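Local structure of alpha-L-rhamnosidase (Aspergillus terreus, 6GSZ) at residues S26-G31 with D425-G430; T807-A812 with P838-T843. The protein probably hydrolyses terminal non-reducing alpha-L-rhamnose residues from alpha-L-rhamnosides, acting as a calcium-binding glycoside hydrolase. All blocks are in the same frame, centred on the assembly; numbering follows the deposited sequence.

The two contacts lie with their centres about 11 Å apart, on the same side of the chain's centre, and follow one another along the sequence: contact 1 closes before contact 2 opens. Contact 1 ties strand 25-30 of the N-terminal immunoglobulin-like domain to the loop leading into strand 430-434. That strand is an edge of the five-stranded sheet to which the 807-812 hairpin of contact 2 also belongs. The contacts also meet directly, since Phe-29 N lies 3.0 Å from Tyr-809 O, a probable hydrogen bond, and Arg-28 NH1 stands 3.0 Å from Thr-807 O, another probable one. N-terminal and C-terminal portions of this long chain are thereby brought together.

Contact 1 (S26-G31 with D425-G430). With CA (calcium ion), chain T.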
ATOM      1  N   SER A  26      12.861  -3.240  17.303  1.00 10.64           N
ATOM      2  CA  SER A  26      12.315  -1.915  17.615  1.00 11.01           C
ATOM      3  C   SER A  26      11.263  -2.030  18.716  1.00 11.67           C
ATOM      4  O   SER A  26      10.574  -3.036  18.795  1.00 13.27           O
ATOM      5  CB  SER A  26      11.665  -1.267  16.412  1.00 11.30           C
ATOM      6  OG  SER A  26      12.532  -1.190  15.301  1.00 11.95           O
ATOM      7  N   TRP A  27      11.139  -1.000  19.543  1.00 12.38           N
ATOM      8  CA  TRP A  27      10.059  -0.968  20.499  1.00 13.79           C
ATOM      9  C   TRP A  27       9.429   0.407  20.496  1.00 14.43           C
ATOM     10  O   TRP A  27      10.136   1.415  20.548  1.00 17.81           O
ATOM     11  CB  TRP A  27      10.536  -1.388  21.897  1.00 13.45           C
ATOM     12  CG  TRP A  27      11.825  -0.757  22.345  1.00 12.84           C
ATOM     13  CD1 TRP A  27      12.009   0.310  23.188  1.00 13.90           C
ATOM     14  CD2 TRP A  27      13.126  -1.281  22.077  1.00 12.38           C
ATOM     15  NE1 TRP A  27      13.344   0.493  23.384  1.00 14.66           N
ATOM     16  CE2 TRP A  27      14.060  -0.456  22.743  1.00 12.35           C
ATOM     17  CE3 TRP A  27      13.590  -2.379  21.328  1.00 13.61           C
ATOM     18  CZ2 TRP A  27      15.417  -0.694  22.666  1.00 13.82           C
ATOM     19  CZ3 TRP A  27      14.939  -2.619  21.254  1.00 13.14           C
ATOM     20  CH2 TRP A  27      15.851  -1.776  21.922  1.00 13.07           C
ATOM     21  N   ARG A  28       8.117   0.441  20.564  1.00 13.68           N
ATOM     22  CA  ARG A  28       7.368   1.666  20.702  0.50 15.45           C
ATOM     23  C   ARG A  28       6.973   1.868  22.173  1.00 15.49           C
ATOM     24  O   ARG A  28       6.725   0.915  22.887  1.00 17.06           O
ATOM     25  CB  ARG A  28       6.192   1.507  19.744  0.50 17.13           C
ATOM     26  CG  ARG A  28       5.420   2.775  19.458  0.50 18.90           C
ATOM     27  CD  ARG A  28       4.457   2.423  18.342  0.50 23.34           C
ATOM     28  NE  ARG A  28       5.021   2.707  17.028  0.50 24.56           N
ATOM     29  CZ  ARG A  28       4.566   2.239  15.882  0.50 26.92           C
ATOM     30  NH1 ARG A  28       4.808   2.927  14.777  0.50 20.82           N
ATOM     31  NH2 ARG A  28       3.897   1.098  15.841  0.50 30.29           N
ATOM     32  N   PHE A  29       6.905   3.129  22.597  1.00 14.57           N
ATOM     33  CA  PHE A  29       6.579   3.496  23.950  1.00 14.76           C
ATOM     34  C   PHE A  29       5.143   3.990  24.058  1.00 17.65           C
ATOM     35  O   PHE A  29       4.567   4.553  23.093  1.00 20.89           O
ATOM     36  CB  PHE A  29       7.506   4.620  24.401  1.00 14.97           C
ATOM     37  CG  PHE A  29       8.969   4.272  24.426  1.00 13.74           C
ATOM     38  CD1 PHE A  29       9.513   3.505  25.452  1.00 14.42           C
ATOM     39  CD2 PHE A  29       9.801   4.685  23.398  1.00 13.35           C
ATOM     40  CE1 PHE A  29      10.869   3.233  25.489  1.00 14.19           C
ATOM     41  CE2 PHE A  29      11.143   4.351  23.408  1.00 14.25           C
ATOM     42  CZ  PHE A  29      11.683   3.655  24.465  1.00 14.84           C
ATOM     43  N   ASP A  30       4.587   3.826  25.259  1.00 18.78           N
ATOM     44  CA  ASP A  30       3.295   4.421  25.641  1.00 19.84           C
ATOM     45  C   ASP A  30       3.514   5.116  26.991  1.00 21.42           C
ATOM     46  O   ASP A  30       4.197   4.624  27.837  1.00 24.59           O
ATOM     47  CB  ASP A  30       2.194   3.355  25.669  1.00 22.65           C
ATOM     48  CG  ASP A  30       0.769   3.831  25.873  1.00 34.89           C
ATOM     49  OD1 ASP A  30       0.498   5.067  25.892  1.00 45.48           O
ATOM     50  OD2 ASP A  30      -0.075   2.944  26.000  1.00 52.88           O
ATOM     51  N   GLY A  31       2.879   6.256  27.192  1.00 25.51           N
ATOM     52  CA  GLY A  31       2.994   6.931  28.459  1.00 25.12           C
ATOM     53  C   GLY A  31       3.124   8.426  28.280  1.00 22.87           C
ATOM     54  O   GLY A  31       3.481   8.887  27.262  1.00 25.57           O
ATOM     55  N   ASP A 425      -2.804  -5.715   5.069  1.00 10.01           N
ATOM     56  CA  ASP A 425      -3.260  -5.434   6.443  1.00 10.65           C
ATOM     57  C   ASP A 425      -2.173  -4.712   7.255  1.00 11.01           C
ATOM     58  O   ASP A 425      -1.621  -5.245   8.183  1.00 11.84           O
ATOM     59  CB  ASP A 425      -3.747  -6.708   7.126  1.00 12.09           C
ATOM     60  CG  ASP A 425      -4.507  -6.506   8.426  1.00 12.88           C
ATOM     61  OD1 ASP A 425      -4.883  -5.364   8.731  1.00 14.15           O
ATOM     62  OD2 ASP A 425      -4.646  -7.503   9.149  1.00 15.93           O
ATOM     63  N   MET A 426      -1.880  -3.492   6.819  1.00 10.46           N
ATOM     64  CA  MET A 426      -0.886  -2.646   7.448  1.00 10.60           C
ATOM     65  C   MET A 426      -1.436  -2.076   8.758  1.00 10.13           C
ATOM     66  O   MET A 426      -2.617  -1.877   8.925  1.00 11.44           O
ATOM     67  CB  MET A 426      -0.537  -1.500   6.487  1.00 11.43           C
ATOM     68  CG  MET A 426       0.138  -1.966   5.182  1.00 11.67           C
ATOM     69  SD  MET A 426       0.263  -0.631   3.989  1.00 13.27           S
ATOM     70  CE  MET A 426      -1.459  -0.284   3.679  1.00 12.29           C
ATOM     71  N   GLU A 427      -0.514  -1.712   9.658  1.00 11.62           N
ATOM     72  CA  GLU A 427      -0.912  -1.082  10.919  1.00 12.22           C
ATOM     73  C   GLU A 427      -1.319   0.373  10.642  1.00 10.78           C
ATOM     74  O   GLU A 427      -0.545   1.122  10.037  1.00 11.86           O
ATOM     75  CB  GLU A 427       0.242  -1.124  11.907  1.00 12.69           C
ATOM     76  CG  GLU A 427      -0.127  -0.575  13.260  1.00 13.95           C
ATOM     77  CD  GLU A 427       0.961  -0.714  14.319  1.00 19.01           C
ATOM     78  OE1 GLU A 427       2.166  -0.864  13.958  1.00 23.48           O
ATOM     79  OE2 GLU A 427       0.591  -0.697  15.521  1.00 26.26           O
ATOM     80  N   ARG A 428      -2.528   0.736  11.040  1.00 11.77           N
ATOM     81  CA  ARG A 428      -2.993   2.108  10.947  1.00 10.52           C
ATOM     82  C   ARG A 428      -2.195   3.013  11.897  1.00 11.33           C
ATOM     83  O   ARG A 428      -2.006   2.678  13.080  1.00 12.73           O
ATOM     84  CB  ARG A 428      -4.478   2.194  11.306  1.00 11.67           C
ATOM     85  CG  ARG A 428      -5.102   3.565  11.133  1.00 11.62           C
ATOM     86  CD  ARG A 428      -5.246   3.999   9.685  1.00 11.78           C
ATOM     87  NE  ARG A 428      -5.724   5.379   9.637  1.00 12.08           N
ATOM     88  CZ  ARG A 428      -6.974   5.772   9.825  1.00 12.70           C
ATOM     89  NH1 ARG A 428      -7.281   7.078   9.818  1.00 13.62           N
ATOM     90  NH2 ARG A 428      -7.919   4.834   9.962  1.00 13.58           N
ATOM     91  N   THR A 429      -1.737   4.143  11.344  1.00 10.54           N
ATOM     92  CA  THR A 429      -0.900   5.075  12.105  1.00 10.43           C
ATOM     93  C   THR A 429      -1.427   6.508  12.102  1.00 10.30           C
ATOM     94  O   THR A 429      -1.072   7.248  13.050  1.00 12.74           O
ATOM     95  CB  THR A 429       0.553   5.063  11.607  1.00 12.09           C
ATOM     96  OG1 THR A 429       0.610   5.303  10.202  1.00 11.46           O
ATOM     97  CG2 THR A 429       1.258   3.766  11.928  1.00 11.59           C
ATOM     98  N   GLY A 430      -2.132   6.979  11.091  1.00 10.83           N
ATOM     99  CA  GLY A 430      -2.395   8.409  10.957  1.00 10.79           C
ATOM    100  C   GLY A 430      -3.859   8.741  10.837  1.00 12.29           C
ATOM    101  O   GLY A 430      -4.600   8.048  10.112  1.00 12.74           O
TER
HETATM  102 CA    CA T 938      -0.889   6.801  25.171  0.50 45.80          CA
HETATM  103  O   HOH W   1       3.407   1.117  12.981  1.00 31.86           O
HETATM  104  O   HOH W   2       0.445   8.155  26.408  1.00 44.85           O
HETATM  105  O   HOH W   3       0.016   6.442  23.481  1.00 61.63           O
HETATM  106  O   HOH W   4      -1.421   8.638  23.428  1.00 37.01           O
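Arg-28 and Glu-427 meet in a salt bridge between strand 25-30 of the N-terminal immunoglobulin-like domain and the loop entering strand 430-434. In the arginine conformer described, one of two modelled, NH2 donates to OE1 of Glu-427 over 3.2 Å, with a moderately bent N-H...O angle of 144°. OE1 sits at the guanidinium edge, nearly in plane, whereas NH2 approaches from above the carboxylate, 44° out of its plane. Water 1 adds a second connection: it accepts from Arg-28 NH2 at 2.9 Å and donates to Glu-427 OE1 at 2.5 Å. Even the nearest CA atoms across the segments, those of Arg-28 and Thr-429, are 12.4 Å apart, so long side chains such as arginine and glutamate are needed to meet here. Glu-427 reaches across fully extended, while the arginine chain turns at chi3 (-92°), bringing its end group up to the acid. Gln-6 of strand 3-9 and Leu-806 touch both side chains, and NE makes a weak hydrogen bond to Thr-807 O. Glu-427 also borders a pocket holding a 2-(2-methoxyethoxy)ethanol molecule, with Gln-6, Ser-26, Asp-486 and Pro-808 among the other residues around it. Further along the strand, Asp-30 supplies OD1 to a calcium ion at 2.3 Å; waters 2 and 4 are further ligands. Where the loop enters strand 430-434, Arg-428 turns side-on, its NE and NH1 both donating to the carbonyl O of Gly-430, each at 2.9 Å.

Contact 2 (T807-A812 with P838-T843); sequences TPYGMA and PNTRAT
A tight beta hairpin joins strand 800-807 to strand 810-819, and its turn packs against the link between strands 828-836 and 841-845. Tyr-809 carries the contact. Its CG lies 3.3 Å from Thr-840 CG2, a close methyl-to-ring approach that meets the ring obliquely, and Tyr-809 CB rests 3.6 Å from the carbonyl O of Pro-838. Farther out on the ring, CD1 touches Asn-839 CB at 3.9 Å. Thr-840 can present its methyl because CG2 stands anti to its own carbonyl carbon, with OG1 turned to Pro-837 O. The link carries the chain from the five-stranded sheet to the four-stranded sheet of the C-terminal beta domain. Asn-839 accommodates its positive phi of 75°, and its amide bonds to Gln-38 N, Ser-60 O and Ser-62 OG of the N-terminal domain. Within the hairpin, Thr-807 to Gly-810 form a type I turn, closed by Gly-810 N donating to Thr-807 O at 3.1 Å. Glycine suits position 810 because a CB there would press on the preceding carbonyl O. Thr-807 stiffens the bend: OG1 accepts from Tyr-809 N at 2.9 Å, an ST turn, and donates to Gly-810 O at 2.7 Å, in the carbonyl plane.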
ATOM      1  N   THR A 807       4.128   7.388  15.472  1.00 11.49           N
ATOM      2  CA  THR A 807       5.512   7.366  15.090  1.00 11.89           C
ATOM      3  C   THR A 807       6.138   6.041  15.505  1.00 12.08           C
ATOM      4  O   THR A 807       5.566   5.321  16.346  1.00 12.62           O
ATOM      5  CB  THR A 807       6.331   8.497  15.751  1.00 12.47           C
ATOM      6  OG1 THR A 807       6.649   8.145  17.097  1.00 12.59           O
ATOM      7  CG2 THR A 807       5.693   9.865  15.691  1.00 12.73           C
ATOM      8  N   PRO A 808       7.351   5.726  14.993  1.00 13.94           N
ATOM      9  CA  PRO A 808       8.111   4.599  15.515  1.00 15.47           C
ATOM     10  C   PRO A 808       8.422   4.604  17.025  1.00 15.55           C
ATOM     11  O   PRO A 808       8.871   3.593  17.562  1.00 17.13           O
ATOM     12  CB  PRO A 808       9.390   4.662  14.660  1.00 16.66           C
ATOM     13  CG  PRO A 808       9.006   5.352  13.367  1.00 17.33           C
ATOM     14  CD  PRO A 808       8.038   6.397  13.874  1.00 16.64           C
ATOM     15  N   TYR A 809       8.173   5.740  17.692  1.00 13.20           N
ATOM     16  CA  TYR A 809       8.419   5.940  19.125  1.00 12.79           C
ATOM     17  C   TYR A 809       7.141   5.893  19.972  1.00 13.09           C
ATOM     18  O   TYR A 809       7.235   5.799  21.222  1.00 16.35           O
ATOM     19  CB  TYR A 809       9.132   7.270  19.358  1.00 12.15           C
ATOM     20  CG  TYR A 809      10.454   7.293  18.649  1.00 11.48           C
ATOM     21  CD1 TYR A 809      11.599   6.837  19.290  1.00 12.16           C
ATOM     22  CD2 TYR A 809      10.571   7.736  17.338  1.00 11.71           C
ATOM     23  CE1 TYR A 809      12.812   6.753  18.628  1.00 11.33           C
ATOM     24  CE2 TYR A 809      11.768   7.671  16.659  1.00 13.30           C
ATOM     25  CZ  TYR A 809      12.901   7.174  17.301  1.00 12.07           C
ATOM     26  OH  TYR A 809      14.097   7.056  16.652  1.00 13.77           O
ATOM     27  N   GLY A 810       5.974   6.040  19.341  1.00 13.14           N
ATOM     28  CA  GLY A 810       4.736   6.243  20.042  1.00 13.09           C
ATOM     29  C   GLY A 810       3.947   7.408  19.461  1.00 12.26           C
ATOM     30  O   GLY A 810       4.317   8.006  18.420  1.00 13.14           O
ATOM     31  N   MET A 811       2.807   7.696  20.087  1.00 13.79           N
ATOM     32  CA  MET A 811       1.861   8.631  19.508  1.00 14.55           C
ATOM     33  C   MET A 811       2.353  10.079  19.588  1.00 14.02           C
ATOM     34  O   MET A 811       2.784  10.558  20.660  1.00 15.37           O
ATOM     35  CB  MET A 811       0.509   8.525  20.206  1.00 17.24           C
ATOM     36  CG  MET A 811      -0.600   9.256  19.478  1.00 22.59           C
ATOM     37  SD  MET A 811      -0.977   8.559  17.850  1.00 27.52           S
ATOM     38  CE  MET A 811      -1.607   6.971  18.363  1.00 32.84           C
ATOM     39  N   ALA A 812       2.307  10.763  18.437  1.00 13.44           N
ATOM     40  CA  ALA A 812       2.394  12.210  18.351  1.00 13.65           C
ATOM     41  C   ALA A 812       1.016  12.749  17.984  1.00 14.18           C
ATOM     42  O   ALA A 812       0.281  12.100  17.237  1.00 14.58           O
ATOM     43  CB  ALA A 812       3.400  12.651  17.319  1.00 13.28           C
ATOM     44  N   PRO A 838       7.688   9.524  24.049  1.00 12.60           N
ATOM     45  CA  PRO A 838       8.939   9.212  24.719  1.00 13.24           C
ATOM     46  C   PRO A 838      10.060   9.029  23.688  1.00 13.51           C
ATOM     47  O   PRO A 838       9.879   8.403  22.647  1.00 13.59           O
ATOM     48  CB  PRO A 838       8.625   7.937  25.519  1.00 14.62           C
ATOM     49  CG  PRO A 838       7.135   8.008  25.744  1.00 14.97           C
ATOM     50  CD  PRO A 838       6.589   8.639  24.490  1.00 15.37           C
ATOM     51  N   ASN A 839      11.257   9.480  24.048  1.00 13.81           N
ATOM     52  CA  ASN A 839      12.497   9.303  23.286  1.00 12.09           C
ATOM     53  C   ASN A 839      12.580  10.216  22.057  1.00 13.03           C
ATOM     54  O   ASN A 839      13.488  10.024  21.227  1.00 15.88           O
ATOM     55  CB  ASN A 839      12.731   7.833  22.905  1.00 13.12           C
ATOM     56  CG  ASN A 839      14.200   7.466  22.971  1.00 12.17           C
ATOM     57  OD1 ASN A 839      14.981   8.137  23.682  1.00 13.63           O
ATOM     58  ND2 ASN A 839      14.614   6.414  22.277  1.00 14.23           N
ATOM     59  N   THR A 840      11.643  11.172  21.925  1.00 13.04           N
ATOM     60  CA  THR A 840      11.681  12.144  20.826  1.00 13.42           C
ATOM     61  C   THR A 840      11.716  13.569  21.399  1.00 13.45           C
ATOM     62  O   THR A 840      11.422  13.783  22.582  1.00 14.18           O
ATOM     63  CB  THR A 840      10.495  11.975  19.869  1.00 12.65           C
ATOM     64  OG1 THR A 840       9.274  12.455  20.463  1.00 13.96           O
ATOM     65  CG2 THR A 840      10.341  10.537  19.414  1.00 14.45           C
ATOM     66  N   ARG A 841      11.955  14.513  20.486  1.00 13.25           N
ATOM     67  CA  ARG A 841      11.865  15.935  20.790  1.00 13.65           C
ATOM     68  C   ARG A 841      11.165  16.617  19.620  1.00 13.96           C
ATOM     69  O   ARG A 841      11.133  16.063  18.494  1.00 14.97           O
ATOM     70  CB  ARG A 841      13.209  16.608  21.072  1.00 15.19           C
ATOM     71  CG  ARG A 841      13.941  16.056  22.284  1.00 16.68           C
ATOM     72  CD  ARG A 841      15.152  16.845  22.677  1.00 20.18           C
ATOM     73  NE  ARG A 841      14.854  18.240  23.030  1.00 23.29           N
ATOM     74  CZ  ARG A 841      14.364  18.639  24.216  1.00 20.99           C
ATOM     75  NH1 ARG A 841      14.139  17.774  25.196  1.00 23.23           N
ATOM     76  NH2 ARG A 841      14.161  19.925  24.448  1.00 27.82           N
ATOM     77  N   ALA A 842      10.554  17.763  19.881  1.00 15.69           N
ATOM     78  CA  ALA A 842       9.864  18.494  18.855  1.00 15.06           C
ATOM     79  C   ALA A 842      10.244  19.981  18.903  1.00 14.11           C
ATOM     80  O   ALA A 842      10.690  20.509  19.930  1.00 16.80           O
ATOM     81  CB  ALA A 842       8.376  18.324  19.014  1.00 16.28           C
ATOM     82  N   THR A 843      10.050  20.640  17.767  1.00 14.45           N
ATOM     83  CA  THR A 843      10.062  22.078  17.673  1.00 15.52           C
ATOM     84  C   THR A 843       8.630  22.532  17.386  1.00 16.53           C
ATOM     85  O   THR A 843       8.066  22.160  16.350  1.00 16.25           O
ATOM     86  CB  THR A 843      11.012  22.594  16.585  1.00 20.25           C
ATOM     87  OG1 THR A 843      12.315  22.139  16.915  1.00 23.22           O
ATOM     88  CG2 THR A 843      11.045  24.106  16.505  1.00 22.44           C
TER